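Local coordinates for lipoteichoic acid primase (PDB 4UOP), which belongs to the sulfatase-like family of alpha/beta enzymes and holds a magnesium ion in the metal site of its extracellular catalytic domain, at residues S106-A111 with Y282-I287; F99-S104 with D313-P318; E393-G398 with K408-D413; Y382-Y387 with K415-A420. All blocks are in the same frame, centred on the assembly; numbering follows the deposited sequence.

Contact 1. Residues S106-A111 with Y282-I287; sequences SNTADA and YGDHHI. With MG (magnesium ion), chain J.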
loop_
_atom_site.group_PDB
_atom_site.type_symbol
_atom_site.label_atom_id
_atom_site.label_comp_id
_atom_site.label_asym_id
_atom_site.label_seq_id
_atom_site.Cartn_x
_atom_site.Cartn_y
_atom_site.Cartn_z
ATOM N N SER B 106 3.328 0.281 -5.700
ATOM C CA SER B 106 3.596 1.042 -6.919
ATOM C C SER B 106 4.070 0.090 -8.017
ATOM O O SER B 106 5.261 -0.109 -8.208
ATOM C CB SER B 106 4.643 2.107 -6.613
ATOM O OG SER B 106 4.789 3.001 -7.700
ATOM N N ASN B 107 3.126 -0.489 -8.744
ATOM C CA ASN B 107 3.414 -1.723 -9.470
ATOM C C ASN B 107 4.601 -1.668 -10.465
ATOM O O ASN B 107 5.535 -2.466 -10.351
ATOM C CB ASN B 107 2.151 -2.325 -10.079
ATOM C CG ASN B 107 1.324 -1.329 -10.863
ATOM O OD1 ASN B 107 1.780 -0.238 -11.211
ATOM N ND2 ASN B 107 0.080 -1.724 -11.163
ATOM N N THR B 108 4.592 -0.707 -11.386
ATOM C CA THR B 108 5.667 -0.587 -12.359
ATOM C C THR B 108 7.038 -0.371 -11.683
ATOM O O THR B 108 8.006 -1.038 -12.019
ATOM C CB THR B 108 5.421 0.553 -13.358
ATOM O OG1 THR B 108 4.107 0.436 -13.918
ATOM C CG2 THR B 108 6.455 0.500 -14.478
ATOM N N ALA B 109 7.084 0.558 -10.728
ATOM C CA ALA B 109 8.304 0.851 -9.998
ATOM C C ALA B 109 8.751 -0.313 -9.119
ATOM O O ALA B 109 9.954 -0.526 -8.949
ATOM C CB ALA B 109 8.150 2.119 -9.178
ATOM N N ASP B 110 7.799 -1.038 -8.536
ATOM C CA ASP B 110 8.114 -2.229 -7.759
ATOM C C ASP B 110 8.708 -3.338 -8.636
ATOM O O ASP B 110 9.572 -4.086 -8.183
ATOM C CB ASP B 110 6.885 -2.751 -7.009
ATOM C CG ASP B 110 6.450 -1.829 -5.880
ATOM O OD1 ASP B 110 7.257 -0.982 -5.431
ATOM O OD2 ASP B 110 5.305 -1.973 -5.421
ATOM N N ALA B 111 8.266 -3.423 -9.887
ATOM C CA ALA B 111 8.860 -4.360 -10.822
ATOM C C ALA B 111 10.318 -4.011 -11.062
ATOM O O ALA B 111 11.196 -4.870 -10.976
ATOM C CB ALA B 111 8.084 -4.378 -12.122
ATOM N N TYR B 282 10.104 -9.248 -20.208
ATOM C CA TYR B 282 9.120 -9.674 -19.206
ATOM C C TYR B 282 8.035 -8.628 -19.048
ATOM O O TYR B 282 8.286 -7.440 -19.243
ATOM C CB TYR B 282 9.812 -9.942 -17.848
ATOM C CG TYR B 282 10.408 -8.717 -17.210
ATOM C CD1 TYR B 282 11.662 -8.254 -17.592
ATOM C CD2 TYR B 282 9.720 -8.013 -16.233
ATOM C CE1 TYR B 282 12.210 -7.117 -17.031
ATOM C CE2 TYR B 282 10.261 -6.873 -15.662
ATOM C CZ TYR B 282 11.504 -6.431 -16.075
ATOM O OH TYR B 282 12.081 -5.301 -15.560
ATOM N N GLY B 283 6.835 -9.057 -18.676
ATOM C CA GLY B 283 5.758 -8.104 -18.353
ATOM C C GLY B 283 5.963 -7.591 -16.944
ATOM O O GLY B 283 6.388 -8.356 -16.080
ATOM N N ASP B 284 5.678 -6.312 -16.681
ATOM C CA ASP B 284 5.871 -5.811 -15.320
ATOM C C ASP B 284 4.904 -6.409 -14.301
ATOM O O ASP B 284 5.315 -6.771 -13.205
ATOM C CB ASP B 284 5.955 -4.279 -15.218
ATOM C CG ASP B 284 4.718 -3.549 -15.702
ATOM O OD1 ASP B 284 3.833 -4.156 -16.346
ATOM O OD2 ASP B 284 4.649 -2.325 -15.401
ATOM N N HIS B 285 3.636 -6.528 -14.684
ATOM C CA HIS B 285 2.593 -7.053 -13.817
ATOM C C HIS B 285 1.317 -7.148 -14.631
ATOM O O HIS B 285 1.222 -6.564 -15.727
ATOM C CB HIS B 285 2.372 -6.105 -12.640
ATOM C CG HIS B 285 2.127 -4.700 -13.066
ATOM N ND1 HIS B 285 0.908 -4.279 -13.550
ATOM C CD2 HIS B 285 2.954 -3.635 -13.158
ATOM C CE1 HIS B 285 0.986 -3.011 -13.897
ATOM N NE2 HIS B 285 2.221 -2.599 -13.680
ATOM N N HIS B 286 0.352 -7.892 -14.091
ATOM C CA HIS B 286 -0.931 -8.057 -14.743
ATOM C C HIS B 286 -1.748 -6.799 -14.564
ATOM O O HIS B 286 -1.463 -5.969 -13.704
ATOM C CB HIS B 286 -1.684 -9.247 -14.180
ATOM C CG HIS B 286 -2.451 -8.942 -12.939
ATOM N ND1 HIS B 286 -1.841 -8.714 -11.725
ATOM C CD2 HIS B 286 -3.781 -8.821 -12.722
ATOM C CE1 HIS B 286 -2.763 -8.473 -10.811
ATOM N NE2 HIS B 286 -3.950 -8.526 -11.393
ATOM N N ILE B 287 -2.761 -6.662 -15.401
ATOM C CA ILE B 287 -3.668 -5.541 -15.269
ATOM C C ILE B 287 -5.143 -5.956 -15.351
ATOM O O ILE B 287 -5.997 -5.255 -14.820
ATOM C CB ILE B 287 -3.323 -4.429 -16.299
ATOM C CG1 ILE B 287 -3.959 -3.091 -15.910
ATOM C CG2 ILE B 287 -3.724 -4.839 -17.705
ATOM C CD1 ILE B 287 -3.625 -2.627 -14.505
HETATM MG MG MG J . 3.076 -1.037 -15.001
HETATM O O HOH W 1 1.493 0.324 -14.257
#
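Asn107 lays its carboxamide flat on the imidazole of His285, the planes 9° apart, with ND2 3.2 Å from His285 CE1 and the Asn107 CB methylene over the same ring face. A chi1 of 49° folds the short amide back over the ring. His285 NE2 binds magnesium at 2.2 Å, the ion lying out of the ring plane, away from Asn107, while ND1 donates in that plane to His286 O in an almost straight bond (178°) that fixes the ring's rotation. Thr108 OG1 and Asp284 OD2 each bind the ion at 2.1 Å; they approach each other as fellow ligands and not as hydrogen-bond partners. Water 1, another ligand, donates to Asn107 OD1, and Glu66 completes the site. Ser67 N holds Asp284 OD1, and Asp244 of the second subunit accepts from Asn107 ND2. Ala111 is small enough for its CB to sit 3.8 Å from Asp284 CB. The first turn of helix 107-117 thus meets the loop leaving strand 277-283, beside its parallel neighbour, strand 59-65.

Contact 2. Residues F99-S104 with D313-P318; sequences FFQTVS and DDYRIP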
loop_
_atom_site.group_PDB
_atom_site.type_symbol
_atom_site.label_atom_id
_atom_site.label_comp_id
_atom_site.label_asym_id
_atom_site.label_seq_id
_atom_site.Cartn_x
_atom_site.Cartn_y
_atom_site.Cartn_z
ATOM N N PHE B 99 6.014 -17.671 -14.571
ATOM C CA PHE B 99 6.878 -16.624 -14.084
ATOM C C PHE B 99 5.981 -15.559 -13.502
ATOM O O PHE B 99 4.994 -15.167 -14.137
ATOM C CB PHE B 99 7.738 -16.080 -15.218
ATOM C CG PHE B 99 8.897 -15.267 -14.750
ATOM C CD1 PHE B 99 10.105 -15.882 -14.442
ATOM C CD2 PHE B 99 8.790 -13.900 -14.596
ATOM C CE1 PHE B 99 11.175 -15.141 -13.983
ATOM C CE2 PHE B 99 9.876 -13.146 -14.154
ATOM C CZ PHE B 99 11.063 -13.777 -13.833
ATOM N N PHE B 100 6.291 -15.102 -12.290
ATOM C CA PHE B 100 5.348 -14.277 -11.535
ATOM C C PHE B 100 5.822 -12.868 -11.229
ATOM O O PHE B 100 7.004 -12.629 -11.017
ATOM C CB PHE B 100 5.011 -14.949 -10.212
ATOM C CG PHE B 100 4.365 -16.283 -10.362
ATOM C CD1 PHE B 100 2.995 -16.383 -10.590
ATOM C CD2 PHE B 100 5.119 -17.455 -10.296
ATOM C CE1 PHE B 100 2.392 -17.623 -10.705
ATOM C CE2 PHE B 100 4.512 -18.692 -10.419
ATOM C CZ PHE B 100 3.156 -18.777 -10.632
ATOM N N GLN B 101 4.876 -11.931 -11.238
ATOM C CA GLN B 101 5.128 -10.582 -10.768
ATOM C C GLN B 101 5.442 -10.605 -9.266
ATOM O O GLN B 101 4.898 -11.421 -8.534
ATOM C CB GLN B 101 3.890 -9.698 -11.001
ATOM C CG GLN B 101 2.636 -10.152 -10.284
ATOM C CD GLN B 101 1.461 -9.208 -10.472
ATOM O OE1 GLN B 101 0.966 -9.043 -11.580
ATOM N NE2 GLN B 101 1.000 -8.598 -9.386
ATOM N N THR B 102 6.320 -9.713 -8.833
ATOM C CA THR B 102 6.606 -9.510 -7.431
ATOM C C THR B 102 6.546 -8.008 -7.179
ATOM O O THR B 102 7.582 -7.329 -7.168
ATOM C CB THR B 102 7.989 -10.083 -7.019
ATOM O OG1 THR B 102 9.047 -9.508 -7.800
ATOM C CG2 THR B 102 8.010 -11.590 -7.186
ATOM N N VAL B 103 5.331 -7.495 -7.026
ATOM C CA VAL B 103 5.119 -6.059 -6.897
ATOM C C VAL B 103 4.268 -5.764 -5.684
ATOM O O VAL B 103 3.724 -6.674 -5.069
ATOM C CB VAL B 103 4.497 -5.432 -8.174
ATOM C CG1 VAL B 103 5.393 -5.667 -9.380
ATOM C CG2 VAL B 103 3.106 -5.964 -8.452
ATOM N N SER B 104 4.155 -4.486 -5.346
ATOM C CA SER B 104 3.442 -4.058 -4.161
ATOM C C SER B 104 2.608 -2.799 -4.474
ATOM O O SER B 104 1.788 -2.830 -5.388
ATOM C CB SER B 104 4.484 -3.801 -3.063
ATOM O OG SER B 104 3.841 -3.431 -1.887
ATOM N N ASP B 313 -3.113 -17.416 -11.346
ATOM C CA ASP B 313 -3.182 -17.420 -12.799
ATOM C C ASP B 313 -2.892 -16.042 -13.382
ATOM O O ASP B 313 -2.119 -15.947 -14.317
ATOM C CB ASP B 313 -4.515 -17.897 -13.346
ATOM C CG ASP B 313 -4.416 -18.274 -14.814
ATOM O OD1 ASP B 313 -3.469 -19.010 -15.192
ATOM O OD2 ASP B 313 -5.268 -17.821 -15.610
ATOM N N ASP B 314 -3.519 -14.997 -12.834
ATOM C CA ASP B 314 -3.324 -13.623 -13.323
ATOM C C ASP B 314 -1.953 -13.057 -13.028
ATOM O O ASP B 314 -1.444 -12.244 -13.785
ATOM C CB ASP B 314 -4.363 -12.670 -12.715
ATOM C CG ASP B 314 -5.746 -12.820 -13.340
ATOM O OD1 ASP B 314 -5.881 -13.380 -14.443
ATOM O OD2 ASP B 314 -6.695 -12.325 -12.724
ATOM N N TYR B 315 -1.322 -13.518 -11.953
ATOM C CA TYR B 315 -0.019 -12.989 -11.588
ATOM C C TYR B 315 1.108 -13.483 -12.496
ATOM O O TYR B 315 2.233 -13.025 -12.390
ATOM C CB TYR B 315 0.283 -13.309 -10.121
ATOM C CG TYR B 315 -0.359 -12.364 -9.130
ATOM C CD1 TYR B 315 -1.570 -11.748 -9.403
ATOM C CD2 TYR B 315 0.225 -12.120 -7.899
ATOM C CE1 TYR B 315 -2.176 -10.901 -8.487
ATOM C CE2 TYR B 315 -0.378 -11.285 -6.970
ATOM C CZ TYR B 315 -1.582 -10.681 -7.271
ATOM O OH TYR B 315 -2.214 -9.850 -6.373
ATOM N N ARG B 316 0.811 -14.419 -13.397
ATOM C CA ARG B 316 1.801 -14.830 -14.364
ATOM C C ARG B 316 2.045 -13.729 -15.389
ATOM O O ARG B 316 1.093 -13.184 -15.975
ATOM C CB ARG B 316 1.390 -16.122 -15.079
ATOM C CG ARG B 316 1.009 -17.296 -14.171
ATOM C CD ARG B 316 -0.059 -18.187 -14.807
ATOM N NE ARG B 316 0.445 -18.751 -15.991
ATOM C CZ ARG B 316 -0.240 -19.049 -17.089
ATOM N NH1 ARG B 316 -1.554 -18.882 -17.227
ATOM N NH2 ARG B 316 0.448 -19.567 -18.060
ATOM N N ILE B 317 3.316 -13.458 -15.635
ATOM C CA ILE B 317 3.762 -12.464 -16.594
ATOM C C ILE B 317 4.618 -13.189 -17.617
ATOM O O ILE B 317 5.305 -14.168 -17.275
ATOM C CB ILE B 317 4.565 -11.308 -15.934
ATOM C CG1 ILE B 317 5.576 -11.860 -14.922
ATOM C CG2 ILE B 317 3.609 -10.368 -15.226
ATOM C CD1 ILE B 317 6.601 -10.877 -14.402
ATOM N N PRO B 318 4.612 -12.726 -18.874
ATOM C CA PRO B 318 5.513 -13.399 -19.805
ATOM C C PRO B 318 6.985 -13.182 -19.439
ATOM O O PRO B 318 7.334 -12.157 -18.840
ATOM C CB PRO B 318 5.175 -12.764 -21.147
ATOM C CG PRO B 318 4.622 -11.408 -20.788
ATOM C CD PRO B 318 3.884 -11.611 -19.509
HETATM O O HOH W 2 4.716 -16.922 -17.179
#
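The carbonyl oxygen of Phe99 accepts the backbone N-H of Ile317 at 2.8 Å in a nearly straight bond (167°), and the CA-H of Arg316 also points at this oxygen. Its counterpart is Tyr315 O, which takes the N-H of Gln101 at 3.1 Å. Phe100 and Arg316 therefore form a non-hydrogen-bonded antiparallel pair between the two bonds, and water 2 continues the pairing by linking Phe99 N to Ile317 O. Side chains seal the crossing. The Gln101 amide lies over one face of the Tyr315 ring, planes 15° apart, with NE2 3.7 Å above its centre; a glutamine suits this place, since its flat amide can stack while OE1 accepts from His286 N. Tyr315 OH bonds to Thr376. Ile317, its CG1 between backbone N and carbonyl carbon (chi1 44°), sends CD1 to the edge of the Phe99 ring, 3.7 Å from CD2. Phe100 CE1 rests 3.7 Å from Arg316 CG, using the arginine's aliphatic part. Beyond it the chain bends, and NH1 forms a salt bridge with Asp313 OD1 at 2.8 Å, while NH2 reaches Asn97 O, which probably compensates the buried charge. The bridge opens the antiparallel pairing of strands 94-100 and 319-322, part of the central mixed sheet of the sulfatase-like alpha/beta fold.

Contact 3. Residues E393-G398 with K408-D413; sequences ESFETG and KELSSD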
loop_
_atom_site.group_PDB
_atom_site.type_symbol
_atom_site.label_atom_id
_atom_site.label_comp_id
_atom_site.label_asym_id
_atom_site.label_seq_id
_atom_site.Cartn_x
_atom_site.Cartn_y
_atom_site.Cartn_z
ATOM N N GLU B 393 -6.044 -16.292 9.232
ATOM C CA GLU B 393 -5.750 -15.791 10.583
ATOM C C GLU B 393 -4.440 -16.375 11.088
ATOM O O GLU B 393 -3.766 -15.779 11.918
ATOM C CB GLU B 393 -6.865 -16.162 11.575
ATOM C CG GLU B 393 -8.275 -15.801 11.131
ATOM C CD GLU B 393 -9.044 -16.971 10.537
ATOM O OE1 GLU B 393 -9.016 -18.074 11.130
ATOM O OE2 GLU B 393 -9.694 -16.785 9.485
ATOM N N SER B 394 -4.106 -17.555 10.583
ATOM C CA SER B 394 -2.916 -18.279 10.975
ATOM C C SER B 394 -2.512 -19.170 9.814
ATOM O O SER B 394 -3.212 -19.242 8.804
ATOM C CB SER B 394 -3.216 -19.160 12.192
ATOM O OG SER B 394 -4.111 -20.212 11.853
ATOM N N PHE B 395 -1.390 -19.856 9.961
ATOM C CA PHE B 395 -0.978 -20.815 8.959
ATOM C C PHE B 395 -2.030 -21.903 8.784
ATOM O O PHE B 395 -2.418 -22.235 7.660
ATOM C CB PHE B 395 0.343 -21.480 9.328
ATOM C CG PHE B 395 0.682 -22.634 8.437
ATOM C CD1 PHE B 395 1.096 -22.405 7.133
ATOM C CD2 PHE B 395 0.526 -23.946 8.869
ATOM C CE1 PHE B 395 1.391 -23.457 6.290
ATOM C CE2 PHE B 395 0.812 -25.006 8.025
ATOM C CZ PHE B 395 1.244 -24.764 6.731
ATOM N N GLU B 396 -2.515 -22.427 9.908
ATOM C CA GLU B 396 -3.372 -23.612 9.918
ATOM C C GLU B 396 -4.741 -23.358 9.296
ATOM O O GLU B 396 -5.380 -24.283 8.806
ATOM C CB GLU B 396 -3.533 -24.146 11.352
ATOM C CG GLU B 396 -2.240 -24.647 11.986
ATOM C CD GLU B 396 -1.287 -23.541 12.442
ATOM O OE1 GLU B 396 -1.655 -22.341 12.416
ATOM O OE2 GLU B 396 -0.142 -23.872 12.824
ATOM N N THR B 397 -5.191 -22.106 9.319
ATOM C CA THR B 397 -6.482 -21.724 8.739
ATOM C C THR B 397 -6.353 -21.231 7.296
ATOM O O THR B 397 -7.342 -20.808 6.683
ATOM C CB THR B 397 -7.151 -20.619 9.571
ATOM O OG1 THR B 397 -6.215 -19.563 9.799
ATOM C CG2 THR B 397 -7.636 -21.184 10.915
ATOM N N GLY B 398 -5.140 -21.272 6.759
ATOM C CA GLY B 398 -4.908 -20.919 5.359
ATOM C C GLY B 398 -5.238 -22.075 4.433
ATOM O O GLY B 398 -5.849 -23.063 4.850
ATOM N N LYS B 408 -4.584 -28.887 -1.409
ATOM C CA LYS B 408 -3.366 -29.550 -0.991
ATOM C C LYS B 408 -3.285 -29.453 0.513
ATOM O O LYS B 408 -3.417 -28.371 1.083
ATOM C CB LYS B 408 -2.130 -28.916 -1.628
ATOM C CG LYS B 408 -0.829 -29.573 -1.202
ATOM C CD LYS B 408 0.363 -29.059 -1.975
ATOM C CE LYS B 408 1.663 -29.654 -1.454
ATOM N NZ LYS B 408 1.777 -31.108 -1.736
ATOM N N GLU B 409 -3.084 -30.597 1.153
ATOM C CA GLU B 409 -2.989 -30.647 2.602
ATOM C C GLU B 409 -1.799 -29.829 3.097
ATOM O O GLU B 409 -0.732 -29.813 2.472
ATOM C CB GLU B 409 -2.863 -32.105 3.069
ATOM C CG GLU B 409 -2.715 -32.293 4.577
ATOM C CD GLU B 409 -4.010 -32.091 5.353
ATOM O OE1 GLU B 409 -4.936 -31.404 4.856
ATOM O OE2 GLU B 409 -4.101 -32.633 6.479
ATOM N N LEU B 410 -1.981 -29.169 4.235
ATOM C CA LEU B 410 -0.939 -28.323 4.797
ATOM C C LEU B 410 0.121 -29.155 5.509
ATOM O O LEU B 410 0.147 -29.243 6.731
ATOM C CB LEU B 410 -1.544 -27.284 5.743
ATOM C CG LEU B 410 -2.693 -26.447 5.180
ATOM C CD1 LEU B 410 -3.071 -25.372 6.187
ATOM C CD2 LEU B 410 -2.326 -25.817 3.840
ATOM N N SER B 411 1.005 -29.742 4.718
ATOM C CA SER B 411 2.100 -30.568 5.212
ATOM C C SER B 411 3.265 -29.739 5.747
ATOM O O SER B 411 3.238 -28.500 5.730
ATOM C CB SER B 411 2.595 -31.472 4.079
ATOM O OG SER B 411 3.273 -30.704 3.096
ATOM N N SER B 412 4.289 -30.446 6.226
ATOM C CA SER B 412 5.495 -29.842 6.783
ATOM C C SER B 412 6.240 -28.953 5.795
ATOM O O SER B 412 6.702 -27.876 6.158
ATOM C CB SER B 412 6.435 -30.947 7.297
ATOM O OG SER B 412 7.705 -30.417 7.630
ATOM N N ASP B 413 6.368 -29.409 4.554
ATOM C CA ASP B 413 7.007 -28.609 3.508
ATOM C C ASP B 413 6.217 -27.339 3.181
ATOM O O ASP B 413 6.806 -26.312 2.869
ATOM C CB ASP B 413 7.228 -29.439 2.232
ATOM C CG ASP B 413 8.529 -30.252 2.268
ATOM O OD1 ASP B 413 9.306 -30.134 3.242
ATOM O OD2 ASP B 413 8.783 -31.010 1.306
#
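Leu410 reaches from its backbone into the turn formed by Phe395 to Gly398. Its CB touches the far end of the Phe395 ring, 3.9 Å from CZ, and the two side chains slide past each other in opposite directions. With CG set anti to the carbonyl carbon (chi1 -52°), the chain runs on so that CD1 lies over one face of the ring, 4.3 Å from its plane and offset toward the rim. The same methyl ends among backbone oxygens, 3.5 Å from Phe395 O and 3.7 Å from Glu396 O, with Gly398 O close by. Those oxygens face it because residues 395-398 make a type I turn, closed by Gly398 N donating to Phe395 O at 3.0 Å. Tyr389 OH grips that oxygen as well. On the other side of the contact, Leu410 is the centre of an inverse gamma turn, in which Ser411 N bonds to Glu409 O at 2.8 Å; this bend comes just before helix 412-433, and the Leu410 CB points toward the 395-398 turn. Phe395 suits its place by being broad: its ring also meets those of Tyr389 and Phe418. No hydrogen bond joins the two segments, so the contact probably rests on apolar burial and van der Waals packing of a branched aliphatic chain, a ring and a turn; such contact has little directional demand, and each backbone turn is kept in shape by bonds of its own.

Contact 4. Residues Y382-Y387 with K415-A420; sequences YFTNSY and KKRFDA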
loop_
_atom_site.group_PDB
_atom_site.type_symbol
_atom_site.label_atom_id
_atom_site.label_comp_id
_atom_site.label_asym_id
_atom_site.label_seq_id
_atom_site.Cartn_x
_atom_site.Cartn_y
_atom_site.Cartn_z
ATOM N N TYR B 382 2.790 -17.627 -1.055
ATOM C CA TYR B 382 3.804 -17.936 -2.070
ATOM C C TYR B 382 3.285 -18.841 -3.186
ATOM O O TYR B 382 2.300 -19.580 -3.007
ATOM C CB TYR B 382 5.045 -18.564 -1.424
ATOM C CG TYR B 382 4.773 -19.875 -0.753
ATOM C CD1 TYR B 382 4.791 -21.052 -1.471
ATOM C CD2 TYR B 382 4.480 -19.941 0.611
ATOM C CE1 TYR B 382 4.530 -22.266 -0.866
ATOM C CE2 TYR B 382 4.211 -21.155 1.225
ATOM C CZ TYR B 382 4.249 -22.312 0.482
ATOM O OH TYR B 382 3.985 -23.529 1.058
ATOM N N PHE B 383 3.976 -18.791 -4.321
ATOM C CA PHE B 383 3.710 -19.658 -5.470
ATOM C C PHE B 383 4.860 -20.634 -5.689
ATOM O O PHE B 383 6.007 -20.218 -5.686
ATOM C CB PHE B 383 3.598 -18.849 -6.759
ATOM C CG PHE B 383 2.575 -17.756 -6.730
ATOM C CD1 PHE B 383 1.279 -18.005 -6.344
ATOM C CD2 PHE B 383 2.902 -16.483 -7.172
ATOM C CE1 PHE B 383 0.326 -16.990 -6.356
ATOM C CE2 PHE B 383 1.963 -15.468 -7.196
ATOM C CZ PHE B 383 0.671 -15.719 -6.780
ATOM N N THR B 384 4.557 -21.919 -5.898
ATOM C CA THR B 384 5.571 -22.897 -6.312
ATOM C C THR B 384 5.316 -23.317 -7.753
ATOM O O THR B 384 4.457 -22.734 -8.418
ATOM C CB THR B 384 5.608 -24.139 -5.394
ATOM O OG1 THR B 384 4.552 -25.037 -5.744
ATOM C CG2 THR B 384 5.505 -23.747 -3.943
ATOM N N ASN B 385 6.024 -24.333 -8.237
ATOM C CA ASN B 385 5.712 -24.884 -9.557
ATOM C C ASN B 385 4.457 -25.768 -9.635
ATOM O O ASN B 385 4.027 -26.123 -10.732
ATOM C CB ASN B 385 6.905 -25.646 -10.152
ATOM C CG ASN B 385 7.332 -26.841 -9.314
ATOM O OD1 ASN B 385 6.523 -27.498 -8.682
ATOM N ND2 ASN B 385 8.623 -27.119 -9.312
ATOM N N SER B 386 3.857 -26.094 -8.498
ATOM C CA SER B 386 2.663 -26.926 -8.506
ATOM C C SER B 386 1.515 -26.447 -7.633
ATOM O O SER B 386 0.408 -26.967 -7.762
ATOM C CB SER B 386 3.048 -28.348 -8.099
ATOM O OG SER B 386 3.426 -28.364 -6.737
ATOM N N TYR B 387 1.742 -25.483 -6.741
ATOM C CA TYR B 387 0.657 -24.996 -5.885
ATOM C C TYR B 387 0.928 -23.601 -5.336
ATOM O O TYR B 387 2.065 -23.131 -5.363
ATOM C CB TYR B 387 0.395 -25.969 -4.737
ATOM C CG TYR B 387 1.432 -25.933 -3.632
ATOM C CD1 TYR B 387 2.551 -26.739 -3.680
ATOM C CD2 TYR B 387 1.282 -25.079 -2.552
ATOM C CE1 TYR B 387 3.514 -26.690 -2.683
ATOM C CE2 TYR B 387 2.238 -25.025 -1.547
ATOM C CZ TYR B 387 3.345 -25.835 -1.624
ATOM O OH TYR B 387 4.292 -25.797 -0.626
ATOM N N LYS B 415 4.449 -25.726 5.354
ATOM C CA LYS B 415 4.730 -24.904 6.520
ATOM C C LYS B 415 6.118 -24.273 6.450
ATOM O O LYS B 415 6.293 -23.100 6.786
ATOM C CB LYS B 415 4.593 -25.761 7.789
ATOM C CG LYS B 415 4.923 -25.066 9.096
ATOM C CD LYS B 415 4.130 -23.785 9.289
ATOM C CE LYS B 415 3.900 -23.484 10.768
ATOM N NZ LYS B 415 5.160 -23.499 11.561
ATOM N N LYS B 416 7.107 -25.048 6.033
ATOM C CA LYS B 416 8.470 -24.532 5.924
ATOM C C LYS B 416 8.570 -23.357 4.942
ATOM O O LYS B 416 9.256 -22.380 5.223
ATOM C CB LYS B 416 9.444 -25.637 5.529
ATOM C CG LYS B 416 9.877 -26.473 6.718
ATOM C CD LYS B 416 10.579 -27.751 6.295
ATOM C CE LYS B 416 10.780 -28.678 7.485
ATOM N NZ LYS B 416 11.452 -29.942 7.071
ATOM N N ARG B 417 7.880 -23.450 3.808
ATOM C CA ARG B 417 7.906 -22.361 2.829
ATOM C C ARG B 417 7.154 -21.130 3.314
ATOM O O ARG B 417 7.542 -20.015 2.986
ATOM C CB ARG B 417 7.359 -22.818 1.477
ATOM C CG ARG B 417 8.303 -23.745 0.739
ATOM C CD ARG B 417 7.827 -24.008 -0.677
ATOM N NE ARG B 417 8.589 -25.082 -1.300
ATOM C CZ ARG B 417 8.202 -26.355 -1.400
ATOM N NH1 ARG B 417 7.023 -26.771 -0.937
ATOM N NH2 ARG B 417 9.014 -27.231 -1.983
ATOM N N PHE B 418 6.081 -21.333 4.078
ATOM C CA PHE B 418 5.360 -20.219 4.686
ATOM C C PHE B 418 6.252 -19.475 5.672
ATOM O O PHE B 418 6.359 -18.247 5.632
ATOM C CB PHE B 418 4.089 -20.718 5.383
ATOM C CG PHE B 418 3.531 -19.753 6.386
ATOM C CD1 PHE B 418 2.800 -18.650 5.978
ATOM C CD2 PHE B 418 3.739 -19.956 7.749
ATOM C CE1 PHE B 418 2.279 -17.765 6.905
ATOM C CE2 PHE B 418 3.225 -19.077 8.679
ATOM C CZ PHE B 418 2.491 -17.980 8.257
ATOM N N ASP B 419 6.912 -20.231 6.549
ATOM C CA ASP B 419 7.831 -19.639 7.521
ATOM C C ASP B 419 9.015 -18.949 6.844
ATOM O O ASP B 419 9.368 -17.822 7.196
ATOM C CB ASP B 419 8.351 -20.714 8.493
ATOM C CG ASP B 419 7.280 -21.214 9.449
ATOM O OD1 ASP B 419 6.365 -20.442 9.809
ATOM O OD2 ASP B 419 7.369 -22.384 9.873
ATOM N N ALA B 420 9.635 -19.628 5.888
ATOM C CA ALA B 420 10.716 -19.038 5.100
ATOM C C ALA B 420 10.268 -17.767 4.385
ATOM O O ALA B 420 10.973 -16.758 4.398
ATOM C CB ALA B 420 11.234 -20.029 4.097
#
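Arg417 meets two tyrosines with two different parts of its side chain. Near the helix, its CB sits over one face of the Tyr382 ring, 3.7 Å from the centroid in a CH-pi contact, and it comes as close as 3.3 Å to CZ. Extended from CG to NE, the chain then carries the guanidinium to Tyr387, where NH1 donates to OH at 2.9 Å. This bond is bent (133°), and the hydroxyl lies 21° out of the guanidinium plane. On the way, Arg417 CD passes 4.0 Å from Thr384 CG2. An arginine suits the site because it offers a greasy stem for the ring and a donor for the phenol beyond. The second shell fixes the acceptor: Tyr387 OH donates a hydrogen bond to Tyr382 OH at 2.8 Å, and that hydroxyl is bonded in turn to Val414 O of the helix. Thr384 holds the turn between the two tyrosines. Its OG1 accepts from the backbone N of both Ser386 and Tyr387 in an ST turn and ST motif, while CG2 lies over a face of the Tyr387 ring. Thr384 N also donates to Tyr387 O at 2.8 Å, closing the hairpin. Helix 412-433 thereby packs on the hairpin of strands 381-383 and 387-390 in the five-stranded antiparallel sheet, while Phe383 stacks on Phe100 of strand 94-100.

In the fold
Contacts 1 and 2 lie 8 Å apart, centre to centre, in the sulfatase-like part of the chain; along it contact 1 is nested inside the loop that contact 2 closes, and both reach the central mixed sheet. They touch directly, for instance through Gly283 N and Pro318 O. Contacts 3 and 4 follow later, their centres 10 Å apart. They share helix 412-433; contact 3, nested inside the loop closed by contact 4, adds the loop joining two strands of the antiparallel sheet to which contact 4 belongs. Contact 4 also touches contact 2 through Phe383 and Tyr315. The C-terminal sheet and helix are thus joined to the metal-binding core partly through packed aromatic side chains, with contact 3 at the periphery.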